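Local coordinates for protein nitroreductase FRM2 (Saccharomyces cerevisiae, PDB 4URP) that reduces nitro compounds such as 4-nitroquinoline N-oxide with NADH as the electron donor, binding one FMN cofactor per subunit, at residues Ile66-Met74 against Gln146-Leu156. Sequence-based numbering, arbitrary orientation.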
ATOM      1  N   ILE A  66      -1.454 -18.552  18.730  1.00 64.43           N
ATOM      2  CA  ILE A  66      -0.800 -17.251  18.828  1.00 65.86           C
ATOM      3  C   ILE A  66      -1.665 -16.207  19.519  1.00 62.93           C
ATOM      4  O   ILE A  66      -1.201 -15.501  20.415  1.00 64.92           O
ATOM      5  CB  ILE A  66      -0.368 -16.726  17.445  1.00 59.94           C
ATOM      6  CG1 ILE A  66       0.670 -17.665  16.830  1.00 63.60           C
ATOM      7  CG2 ILE A  66       0.216 -15.331  17.563  1.00 63.94           C
ATOM      8  CD1 ILE A  66       1.886 -17.870  17.703  1.00 53.86           C
ATOM      9  N   TRP A  67      -2.921 -16.103  19.103  1.00 61.39           N
ATOM     10  CA  TRP A  67      -3.823 -15.120  19.692  1.00 61.82           C
ATOM     11  C   TRP A  67      -4.120 -15.449  21.151  1.00 65.22           C
ATOM     12  O   TRP A  67      -4.462 -14.566  21.940  1.00 54.85           O
ATOM     13  CB  TRP A  67      -5.116 -15.028  18.888  1.00 59.65           C
ATOM     14  CG  TRP A  67      -4.902 -14.690  17.455  1.00 56.42           C
ATOM     15  CD1 TRP A  67      -4.923 -15.553  16.405  1.00 59.70           C
ATOM     16  CD2 TRP A  67      -4.633 -13.396  16.906  1.00 64.80           C
ATOM     17  NE1 TRP A  67      -4.687 -14.882  15.233  1.00 51.37           N
ATOM     18  CE2 TRP A  67      -4.507 -13.554  15.514  1.00 63.41           C
ATOM     19  CE3 TRP A  67      -4.489 -12.120  17.457  1.00 60.24           C
ATOM     20  CZ2 TRP A  67      -4.243 -12.488  14.665  1.00 59.55           C
ATOM     21  CZ3 TRP A  67      -4.228 -11.062  16.611  1.00 55.74           C
ATOM     22  CH2 TRP A  67      -4.107 -11.253  15.231  1.00 53.37           C
ATOM     23  N   ASP A  68      -3.985 -16.723  21.504  1.00 63.67           N
ATOM     24  CA  ASP A  68      -4.119 -17.143  22.890  1.00 67.08           C
ATOM     25  C   ASP A  68      -2.905 -16.692  23.681  1.00 71.70           C
ATOM     26  O   ASP A  68      -2.982 -16.478  24.889  1.00 82.20           O
ATOM     27  CB  ASP A  68      -4.257 -18.661  22.983  1.00 64.45           C
ATOM     28  CG  ASP A  68      -4.201 -19.162  24.408  1.00 79.56           C
ATOM     29  OD1 ASP A  68      -5.252 -19.155  25.082  1.00 81.43           O
ATOM     30  OD2 ASP A  68      -3.104 -19.555  24.857  1.00 79.67           O
ATOM     31  N   ALA A  69      -1.779 -16.559  22.989  1.00 64.90           N
ATOM     32  CA  ALA A  69      -0.544 -16.113  23.619  1.00 73.02           C
ATOM     33  C   ALA A  69      -0.563 -14.604  23.799  1.00 73.67           C
ATOM     34  O   ALA A  69      -0.050 -14.077  24.782  1.00 69.51           O
ATOM     35  CB  ALA A  69       0.653 -16.533  22.786  1.00 69.06           C
ATOM     36  N   VAL A  70      -1.154 -13.909  22.835  1.00 67.50           N
ATOM     37  CA  VAL A  70      -1.296 -12.467  22.936  1.00 61.34           C
ATOM     38  C   VAL A  70      -2.288 -12.139  24.040  1.00 78.85           C
ATOM     39  O   VAL A  70      -2.012 -11.313  24.906  1.00 81.15           O
ATOM     40  CB  VAL A  70      -1.777 -11.848  21.608  1.00 65.77           C
ATOM     41  CG1 VAL A  70      -2.092 -10.372  21.793  1.00 64.09           C
ATOM     42  CG2 VAL A  70      -0.731 -12.044  20.527  1.00 51.37           C
ATOM     43  N   ALA A  71      -3.427 -12.826  24.029  1.00 68.64           N
ATOM     44  CA  ALA A  71      -4.484 -12.598  25.015  1.00 60.59           C
ATOM     45  C   ALA A  71      -4.117 -13.077  26.417  1.00 70.82           C
ATOM     46  O   ALA A  71      -4.988 -13.261  27.267  1.00 86.74           O
ATOM     47  CB  ALA A  71      -5.778 -13.251  24.559  1.00 62.56           C
ATOM     48  N   SER A  72      -2.828 -13.290  26.650  1.00 70.82           N
ATOM     49  CA  SER A  72      -2.319 -13.590  27.981  1.00 72.56           C
ATOM     50  C   SER A  72      -1.294 -12.525  28.348  1.00 78.89           C
ATOM     51  O   SER A  72      -1.032 -12.272  29.525  1.00 78.60           O
ATOM     52  CB  SER A  72      -1.690 -14.985  28.029  1.00 69.09           C
ATOM     53  OG  SER A  72      -2.673 -15.991  27.849  1.00 69.52           O
ATOM     54  N   ALA A  73      -0.720 -11.901  27.323  1.00 80.33           N
ATOM     55  CA  ALA A  73       0.132 -10.735  27.510  1.00 84.24           C
ATOM     56  C   ALA A  73      -0.759  -9.512  27.678  1.00 79.76           C
ATOM     57  O   ALA A  73      -0.315  -8.459  28.132  1.00 81.48           O
ATOM     58  CB  ALA A  73       1.064 -10.560  26.326  1.00 74.60           C
ATOM     59  N   MET A  74      -2.040  -9.688  27.370  1.00 78.41           N
ATOM     60  CA  MET A  74      -3.063  -8.686  27.642  1.00 80.75           C
ATOM     61  C   MET A  74      -3.815  -9.106  28.893  1.00 81.63           C
ATOM     62  O   MET A  74      -4.381 -10.203  28.933  1.00 82.24           O
ATOM     63  CB  MET A  74      -4.033  -8.598  26.474  1.00 77.68           C
ATOM     64  CG  MET A  74      -3.345  -8.633  25.122  1.00 73.05           C
ATOM     65  SD  MET A  74      -2.973  -6.969  24.547  1.00 61.56           S
ATOM     66  CE  MET A  74      -4.612  -6.438  24.053  1.00 50.24           C
ATOM     67  N   GLN A 146      -5.174  -6.041  11.900  1.00 53.40           N
ATOM     68  CA  GLN A 146      -4.631  -6.188  13.245  1.00 54.90           C
ATOM     69  C   GLN A 146      -3.145  -5.858  13.233  1.00 54.83           C
ATOM     70  O   GLN A 146      -2.431  -6.201  12.290  1.00 55.86           O
ATOM     71  CB  GLN A 146      -4.854  -7.596  13.804  1.00 52.55           C
ATOM     72  CG  GLN A 146      -6.153  -7.767  14.583  1.00 57.73           C
ATOM     73  CD  GLN A 146      -6.493  -6.564  15.448  1.00 62.18           C
ATOM     74  OE1 GLN A 146      -7.577  -5.991  15.326  1.00 58.77           O
ATOM     75  NE2 GLN A 146      -5.576  -6.182  16.331  1.00 61.14           N
ATOM     76  N   HIS A 147      -2.682  -5.180  14.279  1.00 54.93           N
ATOM     77  CA  HIS A 147      -1.299  -4.712  14.329  1.00 49.66           C
ATOM     78  C   HIS A 147      -0.586  -5.088  15.619  1.00 52.61           C
ATOM     79  O   HIS A 147       0.182  -4.299  16.168  1.00 58.34           O
ATOM     80  CB  HIS A 147      -1.237  -3.201  14.121  1.00 59.99           C
ATOM     81  CG  HIS A 147      -1.632  -2.765  12.743  1.00 49.60           C
ATOM     82  ND1 HIS A 147      -2.910  -2.944  12.252  1.00 42.59           N
ATOM     83  CD2 HIS A 147      -0.930  -2.163  11.763  1.00 56.60           C
ATOM     84  CE1 HIS A 147      -2.969  -2.463  11.013  1.00 42.75           C
ATOM     85  NE2 HIS A 147      -1.780  -1.986  10.700  1.00 52.50           N
ATOM     86  N   TYR A 148      -0.832  -6.301  16.096  1.00 54.08           N
ATOM     87  CA  TYR A 148      -0.098  -6.827  17.239  1.00 56.27           C
ATOM     88  C   TYR A 148       1.244  -7.349  16.768  1.00 65.56           C
ATOM     89  O   TYR A 148       1.545  -8.527  16.930  1.00 61.37           O
ATOM     90  CB  TYR A 148      -0.875  -7.969  17.879  1.00 58.01           C
ATOM     91  CG  TYR A 148      -2.135  -7.529  18.569  1.00 52.07           C
ATOM     92  CD1 TYR A 148      -2.127  -6.456  19.445  1.00 53.96           C
ATOM     93  CD2 TYR A 148      -3.335  -8.181  18.338  1.00 55.03           C
ATOM     94  CE1 TYR A 148      -3.277  -6.052  20.078  1.00 61.03           C
ATOM     95  CE2 TYR A 148      -4.492  -7.782  18.965  1.00 59.33           C
ATOM     96  CZ  TYR A 148      -4.458  -6.718  19.835  1.00 63.84           C
ATOM     97  OH  TYR A 148      -5.615  -6.319  20.463  1.00 57.27           O
ATOM     98  N   ASN A 149       2.044  -6.465  16.183  1.00 67.91           N
ATOM     99  CA  ASN A 149       3.300  -6.850  15.556  1.00 53.18           C
ATOM    100  C   ASN A 149       4.265  -7.506  16.526  1.00 52.71           C
ATOM    101  O   ASN A 149       4.626  -8.667  16.365  1.00 53.82           O
ATOM    102  CB  ASN A 149       3.971  -5.637  14.920  1.00 58.69           C
ATOM    103  CG  ASN A 149       3.070  -4.926  13.941  1.00 55.00           C
ATOM    104  OD1 ASN A 149       2.273  -5.555  13.244  1.00 50.99           O
ATOM    105  ND2 ASN A 149       3.187  -3.608  13.884  1.00 61.36           N
ATOM    106  N   ASP A 150       4.683  -6.745  17.533  1.00 50.90           N
ATOM    107  CA  ASP A 150       5.647  -7.226  18.515  1.00 60.42           C
ATOM    108  C   ASP A 150       5.145  -8.458  19.259  1.00 57.79           C
ATOM    109  O   ASP A 150       5.922  -9.356  19.580  1.00 61.86           O
ATOM    110  CB  ASP A 150       5.991  -6.117  19.511  1.00 74.77           C
ATOM    111  CG  ASP A 150       4.893  -5.077  19.628  1.00 81.10           C
ATOM    112  OD1 ASP A 150       3.896  -5.339  20.333  1.00 68.39           O
ATOM    113  OD2 ASP A 150       5.026  -3.998  19.012  1.00 86.44           O
ATOM    114  N   TYR A 151       3.845  -8.497  19.535  1.00 50.58           N
ATOM    115  CA  TYR A 151       3.270  -9.611  20.275  1.00 53.85           C
ATOM    116  C   TYR A 151       3.320 -10.924  19.498  1.00 54.71           C
ATOM    117  O   TYR A 151       3.686 -11.960  20.052  1.00 56.40           O
ATOM    118  CB  TYR A 151       1.838  -9.282  20.702  1.00 58.27           C
ATOM    119  CG  TYR A 151       1.762  -8.445  21.962  1.00 59.69           C
ATOM    120  CD1 TYR A 151       2.780  -8.486  22.907  1.00 53.25           C
ATOM    121  CD2 TYR A 151       0.672  -7.621  22.210  1.00 60.09           C
ATOM    122  CE1 TYR A 151       2.715  -7.728  24.061  1.00 58.70           C
ATOM    123  CE2 TYR A 151       0.600  -6.859  23.363  1.00 59.49           C
ATOM    124  CZ  TYR A 151       1.624  -6.918  24.284  1.00 59.85           C
ATOM    125  OH  TYR A 151       1.557  -6.163  25.431  1.00 62.06           O
ATOM    126  N   VAL A 152       2.965 -10.880  18.217  1.00 53.86           N
ATOM    127  CA  VAL A 152       3.004 -12.085  17.400  1.00 61.33           C
ATOM    128  C   VAL A 152       4.422 -12.380  16.931  1.00 64.33           C
ATOM    129  O   VAL A 152       4.737 -13.509  16.567  1.00 69.35           O
ATOM    130  CB  VAL A 152       2.064 -11.997  16.183  1.00 59.19           C
ATOM    131  CG1 VAL A 152       0.647 -11.658  16.630  1.00 64.81           C
ATOM    132  CG2 VAL A 152       2.576 -10.984  15.184  1.00 69.04           C
ATOM    133  N   LYS A 153       5.279 -11.366  16.948  1.00 54.93           N
ATOM    134  CA  LYS A 153       6.667 -11.545  16.547  1.00 62.90           C
ATOM    135  C   LYS A 153       7.391 -12.461  17.521  1.00 66.19           C
ATOM    136  O   LYS A 153       8.092 -13.384  17.115  1.00 69.94           O
ATOM    137  CB  LYS A 153       7.382 -10.197  16.472  1.00 59.05           C
ATOM    138  CG  LYS A 153       8.869 -10.289  16.168  1.00 66.57           C
ATOM    139  CD  LYS A 153       9.123 -11.089  14.907  1.00 52.17           C
ATOM    140  CE  LYS A 153      10.553 -10.917  14.438  1.00 65.39           C
ATOM    141  NZ  LYS A 153      11.523 -11.166  15.542  1.00 82.64           N
ATOM    142  N   SER A 154       7.231 -12.194  18.811  1.00 57.31           N
ATOM    143  CA  SER A 154       7.834 -13.039  19.831  1.00 57.83           C
ATOM    144  C   SER A 154       7.121 -14.383  19.883  1.00 61.66           C
ATOM    145  O   SER A 154       7.734 -15.419  20.140  1.00 59.23           O
ATOM    146  CB  SER A 154       7.763 -12.360  21.202  1.00 45.80           C
ATOM    147  OG  SER A 154       8.416 -13.142  22.189  1.00 53.08           O
ATOM    148  N   ALA A 155       5.816 -14.352  19.635  1.00 64.38           N
ATOM    149  CA  ALA A 155       4.996 -15.552  19.696  1.00 56.80           C
ATOM    150  C   ALA A 155       5.280 -16.467  18.514  1.00 64.41           C
ATOM    151  O   ALA A 155       5.067 -17.675  18.592  1.00 63.22           O
ATOM    152  CB  ALA A 155       3.523 -15.181  19.732  1.00 58.84           C
ATOM    153  N   LEU A 156       5.753 -15.871  17.425  1.00 70.37           N
ATOM    154  CA  LEU A 156       6.078 -16.594  16.203  1.00 56.92           C
ATOM    155  C   LEU A 156       7.051 -17.734  16.480  1.00 55.81           C
ATOM    156  O   LEU A 156       7.893 -17.628  17.367  1.00 63.68           O
ATOM    157  CB  LEU A 156       6.664 -15.623  15.172  1.00 54.31           C
ATOM    158  CG  LEU A 156       5.884 -15.420  13.869  1.00 59.27           C
ATOM    159  CD1 LEU A 156       4.382 -15.432  14.102  1.00 59.28           C
ATOM    160  CD2 LEU A 156       6.321 -14.128  13.206  1.00 48.93           C
TER
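Ile66 meets the last turn of helix 149-155 with both of its branches: chi1 of -63° sets CG2 anti to the backbone N and turns it to Val152 CG1 (3.8 Å), while CD1, ending the CG1 branch, reaches the methyl of Ala155, CD1 to CB 3.7 Å. Trp67 points its six-membered ring at the residues before that helix. Its CZ3 comes to 3.5 Å from Tyr148 CD2, each atom near the plane of the other's ring, so the two aromatic groups meet edge to edge. CH2 of the same indole rests on the aliphatic part of Gln146, whose OE1 accepts a hydrogen bond from Arg82. Replacing the indole with the methyl of an alanine is likely to open a gap between Tyr148 and Val171 of strand 164-172, which also packs on the indole, and leave the tyrosine edge without its neighbour. The contact joins helix 60-73 to helix 149-155 beside the antiparallel sheet of the nitroreductase fold; the axes of segments 66-73 and 149-155 approach to 9.4 Å, with 121° between their N-to-C directions. One turn on, Val70 divides its methyls: CG1 sits over the rim of one Tyr148 face and also touches Tyr151 CD2, and CG2 packs 3.8 Å from Tyr151 CB. Ala73 lays its CB over the Tyr151 ring. The bent chain of Met74 brings its sulfur near both tyrosine rings in oblique Met-aromatic contacts, SD 3.8 Å from Tyr151 CE2.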